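Local coordinates for HTH-type transcriptional activator AmpR (Pseudomonas aeruginosa PAO1, PDB 5MMH), which activates transcription of the ampC beta-lactamase gene as a LysR-family homodimer whose effector domain recognises cell-wall-derived muropeptides, at residues V19-V24 against F136-A141; P82-C87 against A155-F160; C87-A92 against S168-F173; E114-F119 against H127-R132. All blocks are in the same frame, centred on the assembly; numbering follows the deposited sequence.

All four contacts lie in the effector domain of AmpR. Contact 2 is the buried one: one antiparallel hydrogen-bonded pair with apolar side chains packed around it. Contact 3 continues from it through the shared residue C87, as strand 73-86 gives way to helix 89-93, but is only partly buried and pairs a single backbone bridge with prolines and an arginine stem. Contact 4, also partly buried and about 19 Å from the chain centre, lies where W115 and W118 pack on V85, and has no hydrogen bond between its segments. Contact 1, partly buried too, joins two helix starts through water and touches contact 2 through M159 and F160. Contacts 1 and 4 both reach the second subunit.

Contact 1. Residues V19-V24 against F136-A141; sequences VGTFTV and FDTSLA
T21 holds OG1 anti to its carbonyl carbon and beside its own backbone N (chi1 -61°), which turns the hydroxyl to the start of the facing helix and leaves CG2 to pack on M159. T138 answers with OG1 anti to its backbone N (chi1 170°). There the hydroxyl caps the helix that follows, accepting from L140 N at 3.2 Å along a bent line. No direct hydrogen bond joins the two segments; two waters do the work. One is held by T21 OG1 at 2.9 Å and accepts from S139 N, also at 2.9 Å. The other accepts from T21 N at 3.0 Å and lies only 2.5 Å from T138 OG1. Threonine and serine suit these places, being small and polar at helix starts whose first N-H groups lack carbonyl partners within the helix. Helices 20-37 and 139-147 thus bring their N-termini face to face through these waters, across the cleft between the two lobes of an effector domain built on the fold of periplasmic binding proteins. The partial positive charge at two helix N-termini would probably suit an anionic group, consistent with the effector clefts of other LysR-type regulators. Beside the waters the contact turns apolar. L140 and V24 meet tip to tip, CD2 to CG2 at 3.7 Å, while L140 CD1 rests 3.9 Å from G20 C, over backbone with no side chain in between. The second subunit closes in here: Q148 of that chain bonds V24 O, and its A141 packs on L140.

Contact 2. Residues P82-C87 against A155-F160; sequences PLTVLC and APAAMF
Two backbone hydrogen bonds hold the strands together, both between T84 and A155. T84 N donates a hydrogen bond to A155 O at 2.9 Å and almost straight (171°), though the donor stands above the carbonyl plane; A155 N returns the bond to T84 O at 3.1 Å, in the plane of that carbonyl. Beyond this antiparallel hydrogen-bonded pair the chain of the second segment turns into a short 3-10 stretch, and P156, having no N-H, provides ring carbons instead. A weaker CA-H...O contact continues the line, P156 CA lying 3.4 Å from P82 O. Water takes over next. One molecule donates to P82 O at 2.7 Å and accepts from A157 N at 2.8 Å, and another spans P82 O and A158 N in the same manner, so the carbonyl of P82 is well solvated where the strands part. Apolar side chains pack on both sides of the pair. L83, with CG beside its backbone N, lays CD2 against P156 CD at 3.6 Å. On the other face T84 uses its methyl, CG2, to meet A157 CB at 4.0 Å, and its hydroxyl bonds to T175 O. L86 reaches over with CD1, 4.3 Å from A155 CB, and comes obliquely to the F160 ring, which packs onward against helix 139-147. Alanine at 155 is small enough for leucine to lie across it. Strand 153-156 in this way pairs antiparallel with the end of strand 73-86 in an alpha/beta lobe of the LysR substrate-binding fold.

Contact 3. Residues C87-A92 against S168-F173; sequences CCPEVA and SIRRPF
S168 enters with its backbone alone, its O lying 4.1 Å from P89 CD, while its side chain turns away. I169 sets CB near C87 O; branched isoleucine suits this buried place because its CD1 packs on L86 and its side chain also reaches L143 of helix 139-147. R170 carries the contact. Its N donates to C87 O at 2.9 Å, nearly along the C=O axis (173°), and its O accepts from C87 N at 3.1 Å. The arginine stem, bent at chi2 and chi3, crosses P89 obliquely with CG 4.0 Å from P89 CG; NH1 then passes A92 CB edge-on. A long chain with an apolar stem and a charged tip fits this solvent-exposed place. R171 turns from the first segment: NE bonds F173 O in the guanidinium plane at 3.2 Å, and NH2 makes a salt bridge with E176. P172 comes back to the interface, its CG 3.7 Å from C87 SG. F173 follows, its ring taking P172 CB over its centre. What results is a single antiparallel hydrogen-bonded bridge laid where strand 73-86 ends, tying the loop before strand 181-187 to the start of helix 89-93, next to a helix N-cap made by a cysteine, C88, whose SG accepts from V91 N at 3.4 Å.

Contact 4. Residues E114-F119 against H127-R132; sequences EWPLWF and HAPLTR
A beta-alpha-beta crossover supplies this contact: strand 106-109 leads to helix 114-121, and the loop 127-132 folds back over that helix before the parallel strand 133-136. P129 is the wedge. Its CG presses on W115 CB at 3.4 Å, the two side chains crossing obliquely, and its CD lies 4.0 Å from P116 CD. The indole of W115 leads off inward, where NE1 bonds L107 O, so the proline meets mainly the base of the side chain. H127 contributes its carbonyl. The O lies 3.4 Å from P116 CA in a bent CA-H...O contact, and F119, with CG beside its backbone N (chi1 -81°), brings its ring edge up so that CD2 stands 2.9 Å from the same oxygen, in the ring plane. This is a tight approach, although the rim of the ring, with its positively polarised hydrogens, is the part suited to an oxygen. Farther on, T131 bonds D42 of the second subunit. P116 has no N-H to offer H127 O, and no hydrogen bond spans the segments; carbon packing and C-H...O contacts hold the loop against the helix here.

Contact 1. Residues V19-V24 against F136-A141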
loop_
_atom_site.group_PDB
_atom_site.type_symbol
_atom_site.label_atom_id
_atom_site.label_comp_id
_atom_site.label_asym_id
_atom_site.label_seq_id
_atom_site.Cartn_x
_atom_site.Cartn_y
_atom_site.Cartn_z
ATOM N N VAL A 19 7.889 -3.113 5.978
ATOM C CA VAL A 19 7.108 -2.981 4.752
ATOM C C VAL A 19 5.632 -3.146 5.073
ATOM O O VAL A 19 5.249 -3.931 5.945
ATOM C CB VAL A 19 7.554 -3.987 3.681
ATOM C CG1 VAL A 19 8.890 -3.620 3.171
ATOM C CG2 VAL A 19 7.651 -5.363 4.251
ATOM N N GLY A 20 4.789 -2.376 4.378
ATOM C CA GLY A 20 3.382 -2.326 4.738
ATOM C C GLY A 20 2.704 -3.676 4.672
ATOM O O GLY A 20 1.952 -4.051 5.578
ATOM N N THR A 21 2.994 -4.441 3.627
ATOM C CA THR A 21 2.405 -5.770 3.469
ATOM C C THR A 21 2.720 -6.668 4.659
ATOM O O THR A 21 1.846 -7.400 5.145
ATOM C CB THR A 21 2.912 -6.404 2.170
ATOM O OG1 THR A 21 2.504 -5.579 1.066
ATOM C CG2 THR A 21 2.371 -7.848 1.981
ATOM N N PHE A 22 3.962 -6.618 5.145
ATOM C CA PHE A 22 4.346 -7.392 6.327
ATOM C C PHE A 22 3.673 -6.862 7.592
ATOM O O PHE A 22 3.333 -7.632 8.497
ATOM C CB PHE A 22 5.867 -7.351 6.469
ATOM C CG PHE A 22 6.424 -8.162 7.603
ATOM C CD1 PHE A 22 6.557 -7.615 8.871
ATOM C CD2 PHE A 22 6.913 -9.439 7.377
ATOM C CE1 PHE A 22 7.133 -8.357 9.912
ATOM C CE2 PHE A 22 7.469 -10.176 8.411
ATOM C CZ PHE A 22 7.573 -9.635 9.669
ATOM N N THR A 23 3.496 -5.547 7.695
ATOM C CA THR A 23 2.929 -4.989 8.922
ATOM C C THR A 23 1.477 -5.410 9.110
ATOM O O THR A 23 1.087 -5.865 10.192
ATOM C CB THR A 23 3.052 -3.469 8.914
ATOM O OG1 THR A 23 4.425 -3.116 8.787
ATOM C CG2 THR A 23 2.511 -2.869 10.210
ATOM N N VAL A 24 0.654 -5.266 8.071
ATOM C CA VAL A 24 -0.772 -5.532 8.252
ATOM C C VAL A 24 -1.081 -7.007 8.055
ATOM O O VAL A 24 -1.975 -7.531 8.714
ATOM C CB VAL A 24 -1.665 -4.654 7.346
ATOM C CG1 VAL A 24 -1.422 -3.195 7.626
ATOM C CG2 VAL A 24 -1.424 -4.931 5.897
ATOM N N PHE A 136 3.358 -2.244 -9.363
ATOM C CA PHE A 136 2.853 -1.856 -8.054
ATOM C C PHE A 136 3.997 -1.693 -7.067
ATOM O O PHE A 136 4.906 -2.523 -7.024
ATOM C CB PHE A 136 1.850 -2.890 -7.530
ATOM C CG PHE A 136 0.512 -2.819 -8.197
ATOM C CD1 PHE A 136 0.228 -3.607 -9.304
ATOM C CD2 PHE A 136 -0.454 -1.942 -7.735
ATOM C CE1 PHE A 136 -1.008 -3.531 -9.928
ATOM C CE2 PHE A 136 -1.684 -1.853 -8.351
ATOM C CZ PHE A 136 -1.968 -2.654 -9.447
ATOM N N ASP A 137 3.945 -0.619 -6.280
ATOM C CA ASP A 137 4.968 -0.385 -5.276
ATOM C C ASP A 137 4.766 -1.277 -4.064
ATOM O O ASP A 137 5.728 -1.560 -3.353
ATOM C CB ASP A 137 4.996 1.097 -4.856
ATOM C CG ASP A 137 3.807 1.514 -3.914
ATOM O OD1 ASP A 137 2.610 1.247 -4.233
ATOM O OD2 ASP A 137 4.074 2.189 -2.869
ATOM N N THR A 138 3.541 -1.736 -3.828
ATOM C CA THR A 138 3.193 -2.507 -2.643
ATOM C C THR A 138 2.204 -3.589 -3.045
ATOM O O THR A 138 1.296 -3.345 -3.851
ATOM C CB THR A 138 2.591 -1.604 -1.516
ATOM O OG1 THR A 138 2.048 -2.405 -0.460
ATOM C CG2 THR A 138 1.499 -0.760 -2.024
ATOM N N SER A 139 2.393 -4.783 -2.478
ATOM C CA SER A 139 1.485 -5.892 -2.735
ATOM C C SER A 139 0.084 -5.586 -2.244
ATOM O O SER A 139 -0.894 -6.102 -2.800
ATOM C CB SER A 139 2.001 -7.167 -2.057
ATOM O OG SER A 139 3.229 -7.581 -2.627
ATOM N N LEU A 140 -0.040 -4.769 -1.197
ATOM C CA LEU A 140 -1.371 -4.353 -0.759
ATOM C C LEU A 140 -2.131 -3.691 -1.896
ATOM O O LEU A 140 -3.306 -3.996 -2.128
ATOM C CB LEU A 140 -1.265 -3.403 0.423
ATOM C CG LEU A 140 -0.819 -4.048 1.733
ATOM C CD1 LEU A 140 -0.661 -2.946 2.760
ATOM C CD2 LEU A 140 -1.803 -5.121 2.206
ATOM N N ALA A 141 -1.477 -2.780 -2.623
ATOM C CA ALA A 141 -2.159 -2.137 -3.739
ATOM C C ALA A 141 -2.433 -3.143 -4.843
ATOM O O ALA A 141 -3.495 -3.101 -5.475
ATOM C CB ALA A 141 -1.328 -0.965 -4.271
HETATM O O HOH W 1 4.703 -5.289 -0.786
HETATM O O HOH W 2 3.871 -2.876 1.207
#

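Contact 2. Residues P82-C87 against A155-F160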
loop_
_atom_site.group_PDB
_atom_site.type_symbol
_atom_site.label_atom_id
_atom_site.label_comp_id
_atom_site.label_asym_id
_atom_site.label_seq_id
_atom_site.Cartn_x
_atom_site.Cartn_y
_atom_site.Cartn_z
ATOM N N PRO A 82 7.436 -17.269 -0.397
ATOM C CA PRO A 82 7.280 -17.690 -1.789
ATOM C C PRO A 82 6.095 -16.986 -2.415
ATOM O O PRO A 82 5.101 -16.678 -1.753
ATOM C CB PRO A 82 7.034 -19.201 -1.693
ATOM C CG PRO A 82 7.364 -19.568 -0.284
ATOM C CD PRO A 82 7.104 -18.358 0.535
ATOM N N LEU A 83 6.212 -16.747 -3.709
ATOM C CA LEU A 83 5.214 -16.023 -4.479
ATOM C C LEU A 83 4.281 -17.000 -5.187
ATOM O O LEU A 83 4.728 -18.012 -5.736
ATOM C CB LEU A 83 5.892 -15.122 -5.512
ATOM C CG LEU A 83 6.797 -14.016 -4.982
ATOM C CD1 LEU A 83 7.269 -13.119 -6.114
ATOM C CD2 LEU A 83 6.060 -13.202 -3.933
ATOM N N THR A 84 2.987 -16.683 -5.189
ATOM C CA THR A 84 2.016 -17.476 -5.927
ATOM C C THR A 84 1.012 -16.555 -6.613
ATOM O O THR A 84 0.901 -15.369 -6.295
ATOM C CB THR A 84 1.296 -18.474 -5.006
ATOM O OG1 THR A 84 0.823 -19.570 -5.788
ATOM C CG2 THR A 84 0.116 -17.814 -4.274
ATOM N N VAL A 85 0.267 -17.128 -7.555
ATOM C CA VAL A 85 -0.783 -16.407 -8.268
ATOM C C VAL A 85 -1.998 -16.245 -7.363
ATOM O O VAL A 85 -2.484 -17.221 -6.780
ATOM C CB VAL A 85 -1.154 -17.143 -9.563
ATOM C CG1 VAL A 85 -2.469 -16.641 -10.087
ATOM C CG2 VAL A 85 -0.058 -16.971 -10.614
ATOM N N LEU A 86 -2.499 -15.004 -7.245
ATOM C CA LEU A 86 -3.672 -14.695 -6.443
ATOM C C LEU A 86 -4.616 -13.835 -7.268
ATOM O O LEU A 86 -4.174 -12.932 -7.984
ATOM C CB LEU A 86 -3.283 -13.978 -5.144
ATOM C CG LEU A 86 -2.411 -14.798 -4.185
ATOM C CD1 LEU A 86 -1.866 -13.910 -3.087
ATOM C CD2 LEU A 86 -3.211 -15.937 -3.579
ATOM N N CYS A 87 -5.918 -14.110 -7.172
ATOM C CA CYS A 87 -6.895 -13.396 -7.992
ATOM C C CYS A 87 -8.269 -13.487 -7.350
ATOM O O CYS A 87 -8.472 -14.202 -6.366
ATOM C CB CYS A 87 -6.932 -13.944 -9.415
ATOM S SG CYS A 87 -7.351 -15.696 -9.519
ATOM N N ALA A 155 2.178 -12.636 -5.566
ATOM C CA ALA A 155 2.446 -12.037 -4.267
ATOM C C ALA A 155 2.639 -13.162 -3.258
ATOM O O ALA A 155 2.362 -14.331 -3.567
ATOM C CB ALA A 155 1.289 -11.110 -3.848
ATOM N N PRO A 156 3.115 -12.849 -2.046
ATOM C CA PRO A 156 3.285 -13.896 -1.015
ATOM C C PRO A 156 1.949 -14.285 -0.399
ATOM O O PRO A 156 1.279 -13.460 0.225
ATOM C CB PRO A 156 4.203 -13.231 0.024
ATOM C CG PRO A 156 4.818 -12.052 -0.671
ATOM C CD PRO A 156 3.768 -11.586 -1.649
ATOM N N ALA A 157 1.565 -15.555 -0.570
ATOM C CA ALA A 157 0.307 -16.045 0.003
ATOM C C ALA A 157 0.268 -15.853 1.510
ATOM O O ALA A 157 -0.783 -15.535 2.079
ATOM C CB ALA A 157 0.107 -17.532 -0.317
ATOM N N ALA A 158 1.410 -16.044 2.170
ATOM C CA ALA A 158 1.475 -15.997 3.622
ATOM C C ALA A 158 1.235 -14.602 4.175
ATOM O O ALA A 158 1.098 -14.449 5.388
ATOM C CB ALA A 158 2.828 -16.529 4.091
ATOM N N MET A 159 1.169 -13.588 3.325
ATOM C CA MET A 159 0.824 -12.252 3.777
ATOM C C MET A 159 -0.650 -11.918 3.567
ATOM O O MET A 159 -1.107 -10.870 4.032
ATOM C CB MET A 159 1.718 -11.233 3.068
ATOM C CG MET A 159 3.211 -11.428 3.393
ATOM S SD MET A 159 3.616 -10.917 5.080
ATOM C CE MET A 159 4.128 -12.451 5.854
ATOM N N PHE A 160 -1.410 -12.789 2.911
ATOM C CA PHE A 160 -2.823 -12.538 2.641
ATOM C C PHE A 160 -3.655 -13.721 3.099
ATOM O O PHE A 160 -4.601 -14.150 2.435
ATOM C CB PHE A 160 -3.031 -12.215 1.166
ATOM C CG PHE A 160 -2.308 -10.983 0.744
ATOM C CD1 PHE A 160 -2.862 -9.729 0.966
ATOM C CD2 PHE A 160 -1.049 -11.067 0.185
ATOM C CE1 PHE A 160 -2.171 -8.593 0.616
ATOM C CE2 PHE A 160 -0.356 -9.926 -0.176
ATOM C CZ PHE A 160 -0.903 -8.701 0.047
HETATM O O HOH W 3 3.918 -16.584 1.013
HETATM O O HOH W 4 2.654 -17.647 -2.129
#

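Contact 3. Residues C87-A92 against S168-F173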
loop_
_atom_site.group_PDB
_atom_site.type_symbol
_atom_site.label_atom_id
_atom_site.label_comp_id
_atom_site.label_asym_id
_atom_site.label_seq_id
_atom_site.Cartn_x
_atom_site.Cartn_y
_atom_site.Cartn_z
ATOM N N CYS A 87 -5.918 -14.110 -7.172
ATOM C CA CYS A 87 -6.895 -13.396 -7.992
ATOM C C CYS A 87 -8.269 -13.487 -7.350
ATOM O O CYS A 87 -8.472 -14.202 -6.366
ATOM C CB CYS A 87 -6.932 -13.944 -9.415
ATOM S SG CYS A 87 -7.351 -15.696 -9.519
ATOM N N CYS A 88 -9.218 -12.737 -7.915
ATOM C CA CYS A 88 -10.592 -12.802 -7.433
ATOM C C CYS A 88 -11.287 -14.070 -7.944
ATOM O O CYS A 88 -10.856 -14.669 -8.936
ATOM C CB CYS A 88 -11.371 -11.555 -7.857
ATOM S SG CYS A 88 -11.637 -11.379 -9.629
ATOM N N PRO A 89 -12.358 -14.512 -7.258
ATOM C CA PRO A 89 -13.116 -15.689 -7.740
ATOM C C PRO A 89 -13.606 -15.556 -9.174
ATOM O O PRO A 89 -13.495 -16.509 -9.959
ATOM C CB PRO A 89 -14.288 -15.775 -6.753
ATOM C CG PRO A 89 -13.837 -15.033 -5.543
ATOM C CD PRO A 89 -12.909 -13.961 -6.005
ATOM N N GLU A 90 -14.181 -14.401 -9.513
ATOM C CA GLU A 90 -14.460 -13.976 -10.880
ATOM C C GLU A 90 -13.404 -14.510 -11.839
ATOM O O GLU A 90 -13.700 -15.352 -12.695
ATOM C CB GLU A 90 -14.515 -12.441 -10.918
ATOM C CG GLU A 90 -15.448 -11.789 -11.936
ATOM C CD GLU A 90 -14.829 -11.656 -13.311
ATOM O OE1 GLU A 90 -15.113 -12.519 -14.172
ATOM O OE2 GLU A 90 -14.065 -10.687 -13.528
ATOM N N VAL A 91 -12.157 -14.061 -11.669
ATOM C CA VAL A 91 -11.094 -14.460 -12.583
ATOM C C VAL A 91 -10.671 -15.900 -12.334
ATOM O O VAL A 91 -10.305 -16.608 -13.277
ATOM C CB VAL A 91 -9.908 -13.484 -12.472
ATOM C CG1 VAL A 91 -8.604 -14.163 -12.849
ATOM C CG2 VAL A 91 -10.142 -12.270 -13.359
ATOM N N ALA A 92 -10.732 -16.368 -11.083
ATOM C CA ALA A 92 -10.232 -17.711 -10.767
ATOM C C ALA A 92 -10.995 -18.792 -11.525
ATOM O O ALA A 92 -10.395 -19.760 -12.011
ATOM C CB ALA A 92 -10.308 -17.971 -9.262
ATOM N N SER A 168 -12.187 -14.262 0.413
ATOM C CA SER A 168 -12.323 -13.032 -0.357
ATOM C C SER A 168 -11.358 -12.972 -1.538
ATOM O O SER A 168 -11.629 -12.234 -2.490
ATOM C CB SER A 168 -12.159 -11.812 0.559
ATOM O OG SER A 168 -10.807 -11.578 0.904
ATOM N N ILE A 169 -10.254 -13.736 -1.521
ATOM C CA ILE A 169 -9.465 -13.965 -2.729
ATOM C C ILE A 169 -9.044 -15.427 -2.801
ATOM O O ILE A 169 -9.078 -16.166 -1.813
ATOM C CB ILE A 169 -8.213 -13.067 -2.855
ATOM C CG1 ILE A 169 -7.159 -13.472 -1.848
ATOM C CG2 ILE A 169 -8.555 -11.577 -2.744
ATOM C CD1 ILE A 169 -5.808 -13.516 -2.494
ATOM N N ARG A 170 -8.625 -15.838 -3.997
ATOM C CA ARG A 170 -8.428 -17.241 -4.302
ATOM C C ARG A 170 -7.015 -17.492 -4.804
ATOM O O ARG A 170 -6.382 -16.629 -5.415
ATOM C CB ARG A 170 -9.453 -17.741 -5.336
ATOM C CG ARG A 170 -10.896 -17.666 -4.832
ATOM C CD ARG A 170 -11.804 -18.775 -5.383
ATOM N NE ARG A 170 -11.536 -20.070 -4.760
ATOM C CZ ARG A 170 -10.873 -21.067 -5.345
ATOM N NH1 ARG A 170 -10.418 -20.934 -6.588
ATOM N NH2 ARG A 170 -10.672 -22.206 -4.687
ATOM N N ARG A 171 -6.533 -18.695 -4.520
ATOM C CA ARG A 171 -5.283 -19.216 -5.058
ATOM C C ARG A 171 -5.612 -20.259 -6.117
ATOM O O ARG A 171 -5.993 -21.387 -5.770
ATOM C CB ARG A 171 -4.442 -19.837 -3.940
ATOM C CG ARG A 171 -3.098 -20.368 -4.405
ATOM C CD ARG A 171 -2.299 -20.883 -3.230
ATOM N NE ARG A 171 -1.020 -21.421 -3.661
ATOM C CZ ARG A 171 0.026 -21.552 -2.858
ATOM N NH1 ARG A 171 -0.066 -21.183 -1.586
ATOM N NH2 ARG A 171 1.165 -22.037 -3.330
ATOM N N PRO A 172 -5.502 -19.940 -7.412
ATOM C CA PRO A 172 -5.930 -20.900 -8.441
ATOM C C PRO A 172 -4.955 -22.029 -8.735
ATOM O O PRO A 172 -5.405 -23.071 -9.229
ATOM C CB PRO A 172 -6.121 -20.021 -9.689
ATOM C CG PRO A 172 -5.331 -18.777 -9.415
ATOM C CD PRO A 172 -5.402 -18.568 -7.942
ATOM N N PHE A 173 -3.653 -21.867 -8.479
ATOM C CA PHE A 173 -2.674 -22.908 -8.784
ATOM C C PHE A 173 -1.802 -23.211 -7.572
ATOM O O PHE A 173 -1.657 -22.395 -6.655
ATOM C CB PHE A 173 -1.768 -22.519 -9.956
ATOM C CG PHE A 173 -2.514 -21.984 -11.144
ATOM C CD1 PHE A 173 -3.297 -22.823 -11.927
ATOM C CD2 PHE A 173 -2.440 -20.640 -11.474
ATOM C CE1 PHE A 173 -3.985 -22.329 -13.029
ATOM C CE2 PHE A 173 -3.129 -20.136 -12.571
ATOM C CZ PHE A 173 -3.904 -20.981 -13.350
#

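Contact 4. Residues E114-F119 against H127-R132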
loop_
_atom_site.group_PDB
_atom_site.type_symbol
_atom_site.label_atom_id
_atom_site.label_comp_id
_atom_site.label_asym_id
_atom_site.label_seq_id
_atom_site.Cartn_x
_atom_site.Cartn_y
_atom_site.Cartn_z
ATOM N N GLU A 114 9.897 -11.676 -11.516
ATOM C CA GLU A 114 9.086 -12.577 -10.711
ATOM C C GLU A 114 8.154 -13.411 -11.585
ATOM O O GLU A 114 8.044 -14.630 -11.403
ATOM C CB GLU A 114 8.300 -11.780 -9.678
ATOM C CG GLU A 114 9.181 -11.023 -8.684
ATOM C CD GLU A 114 8.365 -10.312 -7.594
ATOM O OE1 GLU A 114 7.145 -10.116 -7.790
ATOM O OE2 GLU A 114 8.934 -9.960 -6.533
ATOM N N TRP A 115 7.476 -12.775 -12.547
ATOM C CA TRP A 115 6.586 -13.522 -13.435
ATOM C C TRP A 115 7.313 -14.534 -14.315
ATOM O O TRP A 115 6.829 -15.675 -14.422
ATOM C CB TRP A 115 5.752 -12.563 -14.292
ATOM C CG TRP A 115 4.526 -12.103 -13.612
ATOM C CD1 TRP A 115 4.322 -10.893 -13.050
ATOM C CD2 TRP A 115 3.333 -12.863 -13.390
ATOM N NE1 TRP A 115 3.071 -10.838 -12.490
ATOM C CE2 TRP A 115 2.441 -12.036 -12.690
ATOM C CE3 TRP A 115 2.934 -14.167 -13.713
ATOM C CZ2 TRP A 115 1.169 -12.458 -12.312
ATOM C CZ3 TRP A 115 1.673 -14.591 -13.322
ATOM C CH2 TRP A 115 0.803 -13.734 -12.636
ATOM N N PRO A 116 8.414 -14.198 -15.004
ATOM C CA PRO A 116 9.138 -15.259 -15.723
ATOM C C PRO A 116 9.636 -16.355 -14.798
ATOM O O PRO A 116 9.558 -17.536 -15.154
ATOM C CB PRO A 116 10.290 -14.512 -16.416
ATOM C CG PRO A 116 10.326 -13.164 -15.817
ATOM C CD PRO A 116 8.944 -12.865 -15.332
ATOM N N LEU A 117 10.106 -16.010 -13.600
ATOM C CA LEU A 117 10.539 -17.050 -12.667
ATOM C C LEU A 117 9.393 -17.974 -12.306
ATOM O O LEU A 117 9.571 -19.194 -12.240
ATOM C CB LEU A 117 11.135 -16.429 -11.408
ATOM C CG LEU A 117 12.618 -16.069 -11.535
ATOM C CD1 LEU A 117 13.137 -15.368 -10.292
ATOM C CD2 LEU A 117 13.422 -17.329 -11.818
ATOM N N TRP A 118 8.198 -17.413 -12.091
ATOM C CA TRP A 118 7.071 -18.247 -11.697
ATOM C C TRP A 118 6.608 -19.135 -12.842
ATOM O O TRP A 118 6.273 -20.304 -12.621
ATOM C CB TRP A 118 5.914 -17.389 -11.212
ATOM C CG TRP A 118 4.747 -18.208 -10.718
ATOM C CD1 TRP A 118 4.522 -18.609 -9.434
ATOM C CD2 TRP A 118 3.642 -18.701 -11.490
ATOM N NE1 TRP A 118 3.353 -19.320 -9.354
ATOM C CE2 TRP A 118 2.791 -19.389 -10.603
ATOM C CE3 TRP A 118 3.285 -18.619 -12.843
ATOM C CZ2 TRP A 118 1.612 -20.007 -11.024
ATOM C CZ3 TRP A 118 2.106 -19.236 -13.264
ATOM C CH2 TRP A 118 1.286 -19.913 -12.358
ATOM N N PHE A 119 6.548 -18.590 -14.061
ATOM C CA PHE A 119 6.162 -19.404 -15.210
ATOM C C PHE A 119 7.094 -20.604 -15.353
ATOM O O PHE A 119 6.642 -21.736 -15.554
ATOM C CB PHE A 119 6.153 -18.556 -16.487
ATOM C CG PHE A 119 4.893 -17.732 -16.669
ATOM C CD1 PHE A 119 3.643 -18.269 -16.385
ATOM C CD2 PHE A 119 4.962 -16.418 -17.106
ATOM C CE1 PHE A 119 2.482 -17.510 -16.541
ATOM C CE2 PHE A 119 3.810 -15.650 -17.270
ATOM C CZ PHE A 119 2.566 -16.194 -16.986
ATOM N N HIS A 127 8.266 -16.173 -19.998
ATOM C CA HIS A 127 7.634 -14.903 -20.381
ATOM C C HIS A 127 7.505 -14.017 -19.130
ATOM O O HIS A 127 6.940 -14.509 -18.162
ATOM C CB HIS A 127 6.263 -15.159 -21.012
ATOM C CG HIS A 127 5.630 -13.942 -21.607
ATOM N ND1 HIS A 127 6.016 -13.427 -22.825
ATOM C CD2 HIS A 127 4.633 -13.141 -21.157
ATOM C CE1 HIS A 127 5.289 -12.357 -23.097
ATOM N NE2 HIS A 127 4.441 -12.163 -22.102
ATOM N N ALA A 128 7.960 -12.753 -19.033
ATOM C CA ALA A 128 8.392 -11.690 -19.978
ATOM C C ALA A 128 7.240 -10.692 -20.201
ATOM O O ALA A 128 6.991 -10.285 -21.339
ATOM C CB ALA A 128 8.907 -12.226 -21.328
ATOM N N PRO A 129 6.543 -10.259 -19.110
ATOM C CA PRO A 129 5.290 -9.513 -19.303
ATOM C C PRO A 129 5.438 -7.995 -19.275
ATOM O O PRO A 129 5.369 -7.368 -18.212
ATOM C CB PRO A 129 4.420 -10.000 -18.131
ATOM C CG PRO A 129 5.396 -10.679 -17.155
ATOM C CD PRO A 129 6.791 -10.439 -17.671
ATOM N N LEU A 130 5.640 -7.397 -20.450
ATOM C CA LEU A 130 5.537 -5.952 -20.654
ATOM C C LEU A 130 4.312 -5.720 -21.526
ATOM O O LEU A 130 4.337 -6.037 -22.721
ATOM C CB LEU A 130 6.782 -5.379 -21.331
ATOM C CG LEU A 130 8.080 -5.113 -20.568
ATOM C CD1 LEU A 130 8.942 -4.138 -21.364
ATOM C CD2 LEU A 130 7.806 -4.576 -19.164
ATOM N N THR A 131 3.250 -5.171 -20.933
ATOM C CA THR A 131 1.945 -5.036 -21.593
ATOM C C THR A 131 1.369 -6.428 -21.914
ATOM O O THR A 131 1.968 -7.207 -22.659
ATOM C CB THR A 131 2.036 -4.186 -22.887
ATOM O OG1 THR A 131 2.688 -2.940 -22.598
ATOM C CG2 THR A 131 0.651 -3.923 -23.467
ATOM N N ARG A 132 0.195 -6.718 -21.373
ATOM C CA ARG A 132 -0.515 -5.762 -20.574
ATOM C C ARG A 132 -0.239 -5.941 -19.113
ATOM O O ARG A 132 -0.460 -6.988 -18.554
ATOM C CB ARG A 132 -2.005 -5.824 -20.824
ATOM C CG ARG A 132 -2.704 -4.532 -20.413
ATOM C CD ARG A 132 -4.007 -4.710 -19.668
ATOM N NE ARG A 132 -4.903 -3.593 -19.995
ATOM C CZ ARG A 132 -6.195 -3.685 -20.338
ATOM N NH1 ARG A 132 -6.881 -2.578 -20.622
ATOM N NH2 ARG A 132 -6.836 -4.844 -20.364
#